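PDB 3JU7: putative PLP-dependent aminotransferase from Bacillus cereus ATCC 10987, which probably acts as a pyridoxal phosphate-dependent transaminase of the DegT/DnrJ/EryC1 family and binds calcium ions in the crystal. Local coordinates for residues Q266-N271 and Q363-L368; G78-M83 and G99-F104. All coordinates share one frame; numbering follows the deposited sequence.

Contact 1 of 2, residues Q266-N271 and Q363-L368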
loop_
_atom_site.group_PDB
_atom_site.type_symbol
_atom_site.label_atom_id
_atom_site.label_comp_id
_atom_site.label_asym_id
_atom_site.label_seq_id
_atom_site.Cartn_x
_atom_site.Cartn_y
_atom_site.Cartn_z
ATOM N N GLN A 266 -18.407 6.165 -34.056
ATOM C CA GLN A 266 -19.344 6.618 -35.080
ATOM C C GLN A 266 -19.089 8.058 -35.479
ATOM O O GLN A 266 -19.114 8.384 -36.665
ATOM C CB GLN A 266 -20.782 6.502 -34.586
ATOM C CG GLN A 266 -21.278 5.082 -34.424
ATOM C CD GLN A 266 -22.636 5.007 -33.713
ATOM O OE1 GLN A 266 -22.894 5.731 -32.741
ATOM N NE2 GLN A 266 -23.504 4.120 -34.195
ATOM N N LEU A 267 -18.871 8.917 -34.486
ATOM C CA LEU A 267 -18.664 10.340 -34.742
ATOM C C LEU A 267 -17.339 10.597 -35.420
ATOM O O LEU A 267 -17.254 11.502 -36.250
ATOM C CB LEU A 267 -18.755 11.177 -33.456
ATOM C CG LEU A 267 -20.175 11.390 -32.908
ATOM C CD1 LEU A 267 -20.169 11.930 -31.445
ATOM C CD2 LEU A 267 -20.979 12.301 -33.857
ATOM N N LEU A 268 -16.306 9.828 -35.062
ATOM C CA LEU A 268 -14.976 9.985 -35.696
ATOM C C LEU A 268 -15.009 9.603 -37.178
ATOM O O LEU A 268 -14.377 10.259 -38.038
ATOM C CB LEU A 268 -13.916 9.122 -35.003
ATOM C CG LEU A 268 -13.390 9.538 -33.640
ATOM C CD1 LEU A 268 -12.528 8.424 -33.138
ATOM C CD2 LEU A 268 -12.610 10.844 -33.718
ATOM N N GLN A 269 -15.704 8.509 -37.462
ATOM C CA GLN A 269 -15.881 8.069 -38.839
ATOM C C GLN A 269 -16.780 9.055 -39.581
ATOM O O GLN A 269 -16.389 9.577 -40.604
ATOM C CB GLN A 269 -16.467 6.656 -38.907
ATOM C CG GLN A 269 -16.895 6.267 -40.320
ATOM C CD GLN A 269 -17.167 4.786 -40.479
ATOM O OE1 GLN A 269 -16.664 3.955 -39.718
ATOM N NE2 GLN A 269 -17.956 4.442 -41.493
ATOM N N SER A 270 -17.963 9.330 -39.045
ATOM C CA SER A 270 -18.889 10.277 -39.679
ATOM C C SER A 270 -18.260 11.651 -39.925
ATOM O O SER A 270 -18.522 12.255 -40.952
ATOM C CB SER A 270 -20.182 10.452 -38.877
ATOM O OG SER A 270 -20.034 11.447 -37.876
ATOM N N ASN A 271 -17.433 12.154 -39.017
ATOM C CA ASN A 271 -16.772 13.434 -39.278
ATOM C C ASN A 271 -15.498 13.324 -40.152
ATOM O O ASN A 271 -14.766 14.297 -40.284
ATOM C CB ASN A 271 -16.445 14.156 -37.979
ATOM C CG ASN A 271 -17.678 14.692 -37.276
ATOM O OD1 ASN A 271 -17.912 15.898 -37.273
ATOM N ND2 ASN A 271 -18.460 13.801 -36.653
ATOM N N GLN A 363 -19.053 17.486 -29.527
ATOM C CA GLN A 363 -18.207 18.655 -29.276
ATOM C C GLN A 363 -16.770 18.275 -29.528
ATOM O O GLN A 363 -16.075 18.927 -30.285
ATOM C CB GLN A 363 -18.253 19.119 -27.811
ATOM C CG GLN A 363 -19.443 19.960 -27.337
ATOM C CD GLN A 363 -19.186 20.615 -25.950
ATOM O OE1 GLN A 363 -18.096 21.153 -25.692
ATOM N NE2 GLN A 363 -20.193 20.580 -25.073
ATOM N N ILE A 364 -16.335 17.207 -28.864
ATOM C CA ILE A 364 -14.931 16.827 -28.829
ATOM C C ILE A 364 -14.460 16.446 -30.216
ATOM O O ILE A 364 -13.491 16.998 -30.725
ATOM C CB ILE A 364 -14.687 15.676 -27.808
ATOM C CG1 ILE A 364 -14.888 16.191 -26.369
ATOM C CG2 ILE A 364 -13.291 15.079 -27.950
ATOM C CD1 ILE A 364 -14.952 15.072 -25.296
ATOM N N VAL A 365 -15.166 15.511 -30.829
ATOM C CA VAL A 365 -14.792 15.028 -32.142
ATOM C C VAL A 365 -14.774 16.163 -33.146
ATOM O O VAL A 365 -13.837 16.256 -33.924
ATOM C CB VAL A 365 -15.701 13.883 -32.613
ATOM C CG1 VAL A 365 -15.404 13.540 -34.076
ATOM C CG2 VAL A 365 -15.513 12.648 -31.683
ATOM N N ILE A 366 -15.785 17.033 -33.107
ATOM C CA ILE A 366 -15.833 18.218 -33.974
ATOM C C ILE A 366 -14.600 19.111 -33.819
ATOM O O ILE A 366 -14.077 19.615 -34.803
ATOM C CB ILE A 366 -17.112 19.045 -33.739
ATOM C CG1 ILE A 366 -18.312 18.317 -34.341
ATOM C CG2 ILE A 366 -16.988 20.416 -34.383
ATOM C CD1 ILE A 366 -19.631 18.970 -34.050
ATOM N N CYS A 367 -14.141 19.302 -32.586
ATOM C CA CYS A 367 -12.920 20.075 -32.316
ATOM C C CYS A 367 -11.686 19.426 -32.920
ATOM O O CYS A 367 -10.787 20.127 -33.376
ATOM C CB CYS A 367 -12.674 20.233 -30.810
ATOM S SG CYS A 367 -13.715 21.449 -29.960
ATOM N N LEU A 368 -11.616 18.095 -32.889
ATOM C CA LEU A 368 -10.520 17.396 -33.553
ATOM C C LEU A 368 -10.538 17.690 -35.064
ATOM O O LEU A 368 -9.499 17.925 -35.671
ATOM C CB LEU A 368 -10.594 15.891 -33.312
ATOM C CG LEU A 368 -10.333 15.388 -31.912
ATOM C CD1 LEU A 368 -10.259 13.909 -32.005
ATOM C CD2 LEU A 368 -9.039 15.935 -31.339
#
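The carboxamide of Asn-271 turns one face to Val-365, whose CG1 stands over it, 4.0 Å from ND2 and only slightly farther from CG. Toward the same side, but obliquely, Ile-366 brings CG1 to 3.8 Å from OD1. ND2 donates to Leu-267 O at 2.6 Å (N-H...O 152°), the oxygen lying slightly out of the amide plane. The backbone N of Asn-271 donates to this oxygen as well, so two bonds from one residue grip the carbonyl where helix 250-270 ends, and the ND2 bond fixes the rotation of the amide that Val-365 covers. Val-365 is the centre of the contact: CG1, anti to the backbone N (chi1 172°), also comes to 3.5 Å from Leu-267 O, while CG2 meets Leu-267 CB at 4.0 Å. Val-365, on the C-terminal helix 358-368, packs like a knob among Tyr-264, Leu-267, Leu-268 and Asn-271, the last just past the end of helix 250-270. The axes of 266-270 and 363-368 run in the same general direction, inclined by 32° and 9.6 Å apart at closest approach. On the more buried side, Leu-268 sends CD2 across to both methyls of Val-365 and, at 4.2 Å, to Leu-368 CD1. Leu-273, Trp-278 and helix 301-309 continue this apolar layer around Leu-368.

Contact 2 of 2, residues G78-M83 and G99-F104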
loop_
_atom_site.group_PDB
_atom_site.type_symbol
_atom_site.label_atom_id
_atom_site.label_comp_id
_atom_site.label_asym_id
_atom_site.label_seq_id
_atom_site.Cartn_x
_atom_site.Cartn_y
_atom_site.Cartn_z
ATOM N N GLY A 78 18.554 -13.130 -11.881
ATOM C CA GLY A 78 18.354 -12.146 -12.944
ATOM C C GLY A 78 18.481 -10.699 -12.473
ATOM O O GLY A 78 18.317 -10.385 -11.293
ATOM N N LYS A 79 18.768 -9.824 -13.421
ATOM C CA LYS A 79 19.042 -8.427 -13.168
ATOM C C LYS A 79 17.951 -7.516 -13.782
ATOM O O LYS A 79 17.693 -6.416 -13.312
ATOM C CB LYS A 79 20.393 -8.122 -13.814
ATOM C CG LYS A 79 20.729 -6.645 -13.931
ATOM C CD LYS A 79 22.143 -6.442 -14.408
ATOM C CE LYS A 79 22.552 -4.982 -14.233
ATOM N NZ LYS A 79 23.926 -4.685 -14.735
ATOM N N TYR A 80 17.322 -7.961 -14.850
ATOM C CA TYR A 80 16.436 -7.093 -15.626
ATOM C C TYR A 80 14.963 -7.536 -15.626
ATOM O O TYR A 80 14.649 -8.743 -15.622
ATOM C CB TYR A 80 16.907 -7.083 -17.076
ATOM C CG TYR A 80 18.309 -6.584 -17.281
ATOM C CD1 TYR A 80 18.631 -5.262 -17.023
ATOM C CD2 TYR A 80 19.299 -7.410 -17.769
ATOM C CE1 TYR A 80 19.890 -4.787 -17.242
ATOM C CE2 TYR A 80 20.582 -6.947 -17.955
ATOM C CZ TYR A 80 20.863 -5.619 -17.701
ATOM O OH TYR A 80 22.124 -5.107 -17.887
ATOM N N ALA A 81 14.074 -6.550 -15.665
ATOM C CA ALA A 81 12.644 -6.776 -15.925
ATOM C C ALA A 81 12.380 -6.261 -17.347
ATOM O O ALA A 81 12.490 -5.048 -17.590
ATOM C CB ALA A 81 11.772 -6.015 -14.912
ATOM N N LEU A 82 12.105 -7.157 -18.293
ATOM C CA LEU A 82 11.869 -6.745 -19.698
ATOM C C LEU A 82 10.405 -6.282 -19.801
ATOM O O LEU A 82 9.477 -7.022 -19.440
ATOM C CB LEU A 82 12.137 -7.894 -20.669
ATOM C CG LEU A 82 13.579 -8.188 -21.043
ATOM C CD1 LEU A 82 14.525 -8.165 -19.817
ATOM C CD2 LEU A 82 13.604 -9.515 -21.790
HETATM N N MSE A 83 10.211 -5.037 -20.208
HETATM C CA MSE A 83 8.883 -4.441 -20.275
HETATM C C MSE A 83 8.860 -3.357 -21.342
HETATM O O MSE A 83 9.885 -2.875 -21.776
HETATM C CB MSE A 83 8.501 -3.819 -18.926
HETATM C CG MSE A 83 9.487 -2.728 -18.489
HETATM SE SE MSE A 83 9.089 -1.868 -16.800
HETATM C CE MSE A 83 9.218 -3.385 -15.616
ATOM N N GLY A 99 14.383 -4.494 -6.815
ATOM C CA GLY A 99 15.800 -4.585 -7.061
ATOM C C GLY A 99 16.176 -4.914 -8.487
ATOM O O GLY A 99 17.281 -5.316 -8.731
ATOM N N LEU A 100 15.283 -4.734 -9.436
ATOM C CA LEU A 100 15.625 -5.007 -10.821
ATOM C C LEU A 100 15.803 -3.728 -11.588
ATOM O O LEU A 100 15.366 -2.660 -11.154
ATOM C CB LEU A 100 14.541 -5.808 -11.492
ATOM C CG LEU A 100 14.244 -7.081 -10.715
ATOM C CD1 LEU A 100 13.059 -7.695 -11.336
ATOM C CD2 LEU A 100 15.494 -7.981 -10.757
ATOM N N GLU A 101 16.467 -3.833 -12.734
ATOM C CA GLU A 101 16.553 -2.722 -13.648
ATOM C C GLU A 101 15.520 -2.965 -14.734
ATOM O O GLU A 101 15.456 -4.051 -15.299
ATOM C CB GLU A 101 17.930 -2.651 -14.301
ATOM C CG GLU A 101 19.004 -2.205 -13.394
ATOM C CD GLU A 101 20.298 -1.893 -14.141
ATOM O OE1 GLU A 101 20.289 -1.686 -15.378
ATOM O OE2 GLU A 101 21.325 -1.852 -13.471
ATOM N N PRO A 102 14.708 -1.960 -15.040
ATOM C CA PRO A 102 13.925 -2.147 -16.247
ATOM C C PRO A 102 14.865 -2.244 -17.454
ATOM O O PRO A 102 15.975 -1.674 -17.447
ATOM C CB PRO A 102 13.064 -0.876 -16.312
ATOM C CG PRO A 102 13.039 -0.365 -14.856
ATOM C CD PRO A 102 14.382 -0.718 -14.327
ATOM N N TYR A 103 14.436 -3.030 -18.436
ATOM C CA TYR A 103 15.073 -3.129 -19.752
ATOM C C TYR A 103 13.958 -2.960 -20.790
ATOM O O TYR A 103 13.104 -3.858 -20.970
ATOM C CB TYR A 103 15.750 -4.472 -19.925
ATOM C CG TYR A 103 16.818 -4.522 -21.025
ATOM C CD1 TYR A 103 16.523 -4.211 -22.356
ATOM C CD2 TYR A 103 18.124 -4.878 -20.714
ATOM C CE1 TYR A 103 17.495 -4.286 -23.339
ATOM C CE2 TYR A 103 19.101 -4.938 -21.693
ATOM C CZ TYR A 103 18.781 -4.644 -22.989
ATOM O OH TYR A 103 19.791 -4.710 -23.918
ATOM N N PHE A 104 13.941 -1.803 -21.460
ATOM C CA PHE A 104 12.784 -1.462 -22.275
ATOM C C PHE A 104 12.826 -2.088 -23.681
ATOM O O PHE A 104 13.875 -2.081 -24.357
ATOM C CB PHE A 104 12.625 0.049 -22.380
ATOM C CG PHE A 104 12.390 0.744 -21.075
ATOM C CD1 PHE A 104 11.230 0.513 -20.340
ATOM C CD2 PHE A 104 13.301 1.659 -20.590
ATOM C CE1 PHE A 104 11.001 1.178 -19.152
ATOM C CE2 PHE A 104 13.074 2.320 -19.395
ATOM C CZ PHE A 104 11.929 2.070 -18.675
#
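Glu-101 O receives the backbone N-H of Ala-81 at an N...O distance of 2.9 Å and, from the neighbouring residue, a CA-H...O contact from Tyr-80 CA at 3.2 Å. The same oxygen lies in the plane of the Tyr-80 ring, at its edge. Three further N-H...O bonds continue the parallel pairing: Glu-101 N to Lys-79 O, almost straight at 176°, Tyr-103 N to Ala-81 O, and a longer one from Met-83 N to Tyr-103 O. The paired strands, 80-84 and 101-105, are the two arms of a beta-alpha-beta crossover through helix 90-97; strand 130-133 flanks 80-84 on its other side. On the sheet face bearing Tyr-80, Leu-82, Glu-101 and Tyr-103, the Tyr-80 ring is sandwiched: Lys-79 CG sits over the centre of one face, and Tyr-103 CD2 over that of the opposite face, 3.7 Å from Tyr-80 CD1. The edge of Tyr-103 meets the face of Tyr-80 in a T-shaped stack, planes at 89°, and the Tyr-103 hydroxyl is hydrogen-bonded to Lys-122. Lys-79 and Glu-101 run side by side, CE to OE2 at 3.4 Å, whereas NZ remains 4.0 Å from OE2, too far for a salt bridge. Toward helix 90-97, with CG between the backbone N and the carbonyl carbon (chi1 59°) and SE anti beyond it, selenomethionine Met-83 brings SE to 4.1 Å from Pro-102 CB and makes an oblique Met-aromatic contact with Phe-104.

How the contacts relate
Contact 2 closes in the chain before contact 1 opens, and the two do not touch: their centres are 41 Å apart and their nearest atoms about 27 Å. Contact 2, centred 19 Å from the middle of the chain, joins neighbouring strands of a parallel sheet, whereas contact 1, at 27 Å, pairs the end of helix 250-270 with the C-terminal helix 358-368, its two segments being 92 residues apart at their closest ends. Both belong to the same aminotransferase family region. Neither reaches Asp-20, a calcium ligand in a crystal structure of this protein, or Lys-191, the predicted pyridoxal phosphate lysine. No other chain of the two-chain assembly touches either pair of segments.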